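Local coordinates for hypothetical signal peptide protein (Sinorhizobium meliloti, PDB 3PJY) that is of unknown function, belongs to the DUF192 family and has been put forward as a putative transcription regulator, at residues B[68-73]-B[105-110]. Numbering follows the deposited sequence.
Sequences LPLDML and VLELNA
D71 and L108 form one of two hydrogen-bonded pairs in an antiparallel ladder between strands 70-73 and 105-109, a worked example of how a sheet interior handles polar groups. The parent strands, 70-75 and 102-109, are neighbours within the mixed sheet, flanked by strands 81-88 and 47-53. D71 N donates to L108 O at 2.8 Å, and L108 N returns a nearly straight bond (171°) to D71 O. L73 and L106 repeat this two-way exchange. Where the strand ends, A110 N still reaches P69 O at 2.9 Å but stands above that carbonyl's plane; a water donates to the same oxygen and to N109 OD1, while N109 ND2 binds M43 O.

Side-chain contacts flank the ladder. On one face the L73 and L108 side chains cross, their CD1 methyls 3.9 Å apart, with L106 beside them and L22 of strand 19-27 packed on L106 and L108. On the other, M72 and E107 run alongside each other in extended form. The glutamate's carboxylate oxygens meet methyls: E107 OE1 lies 3.3 Å from L70 CD1, and E107 OE2 3.6 Å from M72 CE.

With CG beside its own backbone N (chi1 -72°), the D71 carboxylate comes over the turn after the strand, D71 OD1 lying 3.3 Å from A110 CA. Its oxygens accept from N87 N and V113 N. An alanine here would probably leave those two amides without their acceptor and loosen the link to helix 112-116.

The chemistry implies that the buried D71 carboxylate joins strand 70-73 to strand 81-88 through N87 and to helix 112-116 through V113, whose first-turn N-H would probably favour the negative charge.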
ATOM      1  N   LEU B  68     -21.040   9.074  -6.537  1.00 17.80           N
ATOM      2  CA  LEU B  68     -19.660   8.943  -7.026  1.00 18.33           C
ATOM      3  C   LEU B  68     -19.676   7.965  -8.199  1.00 16.51           C
ATOM      4  O   LEU B  68     -20.193   6.852  -8.047  1.00 17.65           O
ATOM      5  CB  LEU B  68     -18.768   8.311  -5.945  1.00 18.89           C
ATOM      6  CG  LEU B  68     -18.502   9.163  -4.681  1.00 22.18           C
ATOM      7  CD1 LEU B  68     -17.892   8.277  -3.588  1.00 27.30           C
ATOM      8  CD2 LEU B  68     -17.584  10.295  -5.070  1.00 24.53           C
ATOM      9  N   PRO B  69     -19.087   8.343  -9.360  1.00 17.83           N
ATOM     10  CA  PRO B  69     -18.880   7.332 -10.381  1.00 18.87           C
ATOM     11  C   PRO B  69     -17.843   6.312  -9.878  1.00 17.47           C
ATOM     12  O   PRO B  69     -16.867   6.703  -9.220  1.00 17.87           O
ATOM     13  CB  PRO B  69     -18.355   8.117 -11.571  1.00 22.24           C
ATOM     14  CG  PRO B  69     -17.806   9.330 -11.011  1.00 24.44           C
ATOM     15  CD  PRO B  69     -18.541   9.651  -9.745  1.00 22.22           C
ATOM     16  N   LEU B  70     -18.073   5.050 -10.169  1.00 17.41           N
ATOM     17  CA  LEU B  70     -17.256   3.943  -9.581  1.00 16.48           C
ATOM     18  C   LEU B  70     -16.760   2.979 -10.643  1.00 18.03           C
ATOM     19  O   LEU B  70     -17.438   2.735 -11.636  1.00 19.27           O
ATOM     20  CB  LEU B  70     -18.056   3.146  -8.540  1.00 17.33           C
ATOM     21  CG  LEU B  70     -18.556   3.933  -7.341  1.00 16.73           C
ATOM     22  CD1 LEU B  70     -19.442   3.015  -6.438  1.00 17.21           C
ATOM     23  CD2 LEU B  70     -17.379   4.552  -6.527  1.00 17.71           C
ATOM     24  N   ASP B  71     -15.602   2.379 -10.376  1.00 16.32           N
ATOM     25  CA  ASP B  71     -15.169   1.152 -11.021  1.00 15.41           C
ATOM     26  C   ASP B  71     -15.474  -0.024 -10.069  1.00 14.94           C
ATOM     27  O   ASP B  71     -15.300   0.087  -8.837  1.00 14.86           O
ATOM     28  CB  ASP B  71     -13.652   1.140 -11.277  1.00 15.34           C
ATOM     29  CG  ASP B  71     -13.184   2.072 -12.366  1.00 18.14           C
ATOM     30  OD1 ASP B  71     -14.020   2.660 -13.111  1.00 19.61           O
ATOM     31  OD2 ASP B  71     -11.929   2.221 -12.497  1.00 19.53           O
HETATM   32  N   MSE B  72     -15.981  -1.122 -10.621  1.00 15.28           N
HETATM   33  CA  MSE B  72     -16.348  -2.323  -9.878  1.00 15.53           C
HETATM   34  C   MSE B  72     -15.468  -3.486 -10.279  1.00 16.22           C
HETATM   35  O   MSE B  72     -15.341  -3.778 -11.484  1.00 16.86           O
HETATM   36  CB  MSE B  72     -17.834  -2.693 -10.089  1.00 15.40           C
HETATM   37  CG  MSE B  72     -18.757  -1.680  -9.637  1.00 18.77           C
HETATM   38 SE   MSE B  72     -20.527  -2.362 -10.028  0.75 21.28          SE
HETATM   39  CE  MSE B  72     -21.547  -0.902  -9.202  1.00 21.74           C
ATOM     40  N   LEU B  73     -14.837  -4.153  -9.318  1.00 15.46           N
ATOM     41  CA  LEU B  73     -14.003  -5.312  -9.584  1.00 13.11           C
ATOM     42  C   LEU B  73     -14.652  -6.519  -8.877  1.00 14.35           C
ATOM     43  O   LEU B  73     -14.882  -6.468  -7.684  1.00 14.51           O
ATOM     44  CB  LEU B  73     -12.571  -5.133  -9.094  1.00 14.45           C
ATOM     45  CG  LEU B  73     -11.748  -3.973  -9.667  1.00 16.87           C
ATOM     46  CD1 LEU B  73     -12.208  -2.600  -9.173  1.00 19.84           C
ATOM     47  CD2 LEU B  73     -10.291  -4.157  -9.251  1.00 22.62           C
ATOM     48  N   VAL B 105     -16.658  -7.940  -4.050  1.00 14.21           N
ATOM     49  CA  VAL B 105     -16.630  -6.868  -5.034  1.00 13.52           C
ATOM     50  C   VAL B 105     -15.851  -5.712  -4.397  1.00 13.66           C
ATOM     51  O   VAL B 105     -16.067  -5.365  -3.229  1.00 13.87           O
ATOM     52  CB  VAL B 105     -18.000  -6.409  -5.471  1.00 13.61           C
ATOM     53  CG1 VAL B 105     -17.984  -5.079  -6.245  1.00 16.30           C
ATOM     54  CG2 VAL B 105     -18.696  -7.504  -6.343  1.00 14.34           C
ATOM     55  N   LEU B 106     -14.922  -5.146  -5.159  1.00 13.49           N
ATOM     56  CA  LEU B 106     -14.206  -3.912  -4.751  1.00 12.04           C
ATOM     57  C   LEU B 106     -14.757  -2.755  -5.561  1.00 14.52           C
ATOM     58  O   LEU B 106     -14.719  -2.796  -6.797  1.00 14.00           O
ATOM     59  CB  LEU B 106     -12.689  -4.080  -4.958  1.00 13.90           C
ATOM     60  CG  LEU B 106     -11.822  -2.895  -4.598  1.00 14.66           C
ATOM     61  CD1 LEU B 106     -11.978  -2.468  -3.153  1.00 14.21           C
ATOM     62  CD2 LEU B 106     -10.379  -3.242  -4.933  1.00 15.37           C
ATOM     63  N   GLU B 107     -15.253  -1.733  -4.863  1.00 13.18           N
ATOM     64  CA  GLU B 107     -15.634  -0.491  -5.515  1.00 12.95           C
ATOM     65  C   GLU B 107     -14.585   0.589  -5.266  1.00 14.32           C
ATOM     66  O   GLU B 107     -14.188   0.835  -4.136  1.00 13.97           O
ATOM     67  CB  GLU B 107     -16.986   0.003  -5.046  1.00 13.53           C
ATOM     68  CG  GLU B 107     -18.126  -0.800  -5.589  1.00 15.98           C
ATOM     69  CD  GLU B 107     -19.499  -0.312  -5.184  1.00 18.47           C
ATOM     70  OE1 GLU B 107     -19.686   0.508  -4.272  1.00 16.25           O
ATOM     71  OE2 GLU B 107     -20.465  -0.803  -5.803  1.00 24.32           O
ATOM     72  N   LEU B 108     -14.133   1.206  -6.341  1.00 13.70           N
ATOM     73  CA  LEU B 108     -13.144   2.264  -6.323  1.00 12.59           C
ATOM     74  C   LEU B 108     -13.683   3.467  -7.102  1.00 14.20           C
ATOM     75  O   LEU B 108     -14.629   3.338  -7.897  1.00 14.97           O
ATOM     76  CB  LEU B 108     -11.869   1.783  -7.007  1.00 14.63           C
ATOM     77  CG  LEU B 108     -11.183   0.558  -6.370  1.00 14.99           C
ATOM     78  CD1 LEU B 108     -10.072   0.031  -7.283  1.00 18.69           C
ATOM     79  CD2 LEU B 108     -10.658   0.924  -5.013  1.00 16.64           C
ATOM     80  N   ASN B 109     -13.064   4.632  -6.935  1.00 14.62           N
ATOM     81  CA  ASN B 109     -13.446   5.756  -7.770  1.00 15.08           C
ATOM     82  C   ASN B 109     -13.314   5.370  -9.241  1.00 16.94           C
ATOM     83  O   ASN B 109     -12.354   4.701  -9.655  1.00 16.46           O
ATOM     84  CB  ASN B 109     -12.572   6.960  -7.521  1.00 17.43           C
ATOM     85  CG  ASN B 109     -12.944   7.708  -6.272  1.00 18.12           C
ATOM     86  OD1 ASN B 109     -13.963   8.409  -6.237  1.00 20.11           O
ATOM     87  ND2 ASN B 109     -12.094   7.616  -5.254  1.00 17.57           N
ATOM     88  N   ALA B 110     -14.243   5.808 -10.074  1.00 17.52           N
ATOM     89  CA  ALA B 110     -14.090   5.584 -11.513  1.00 18.12           C
ATOM     90  C   ALA B 110     -12.771   6.115 -12.021  1.00 19.00           C
ATOM     91  O   ALA B 110     -12.313   7.210 -11.621  1.00 18.78           O
ATOM     92  CB  ALA B 110     -15.287   6.185 -12.312  1.00 19.72           C
TER
HETATM   93  O   HOH W   1     -15.534   8.883  -8.362  1.00 20.41           O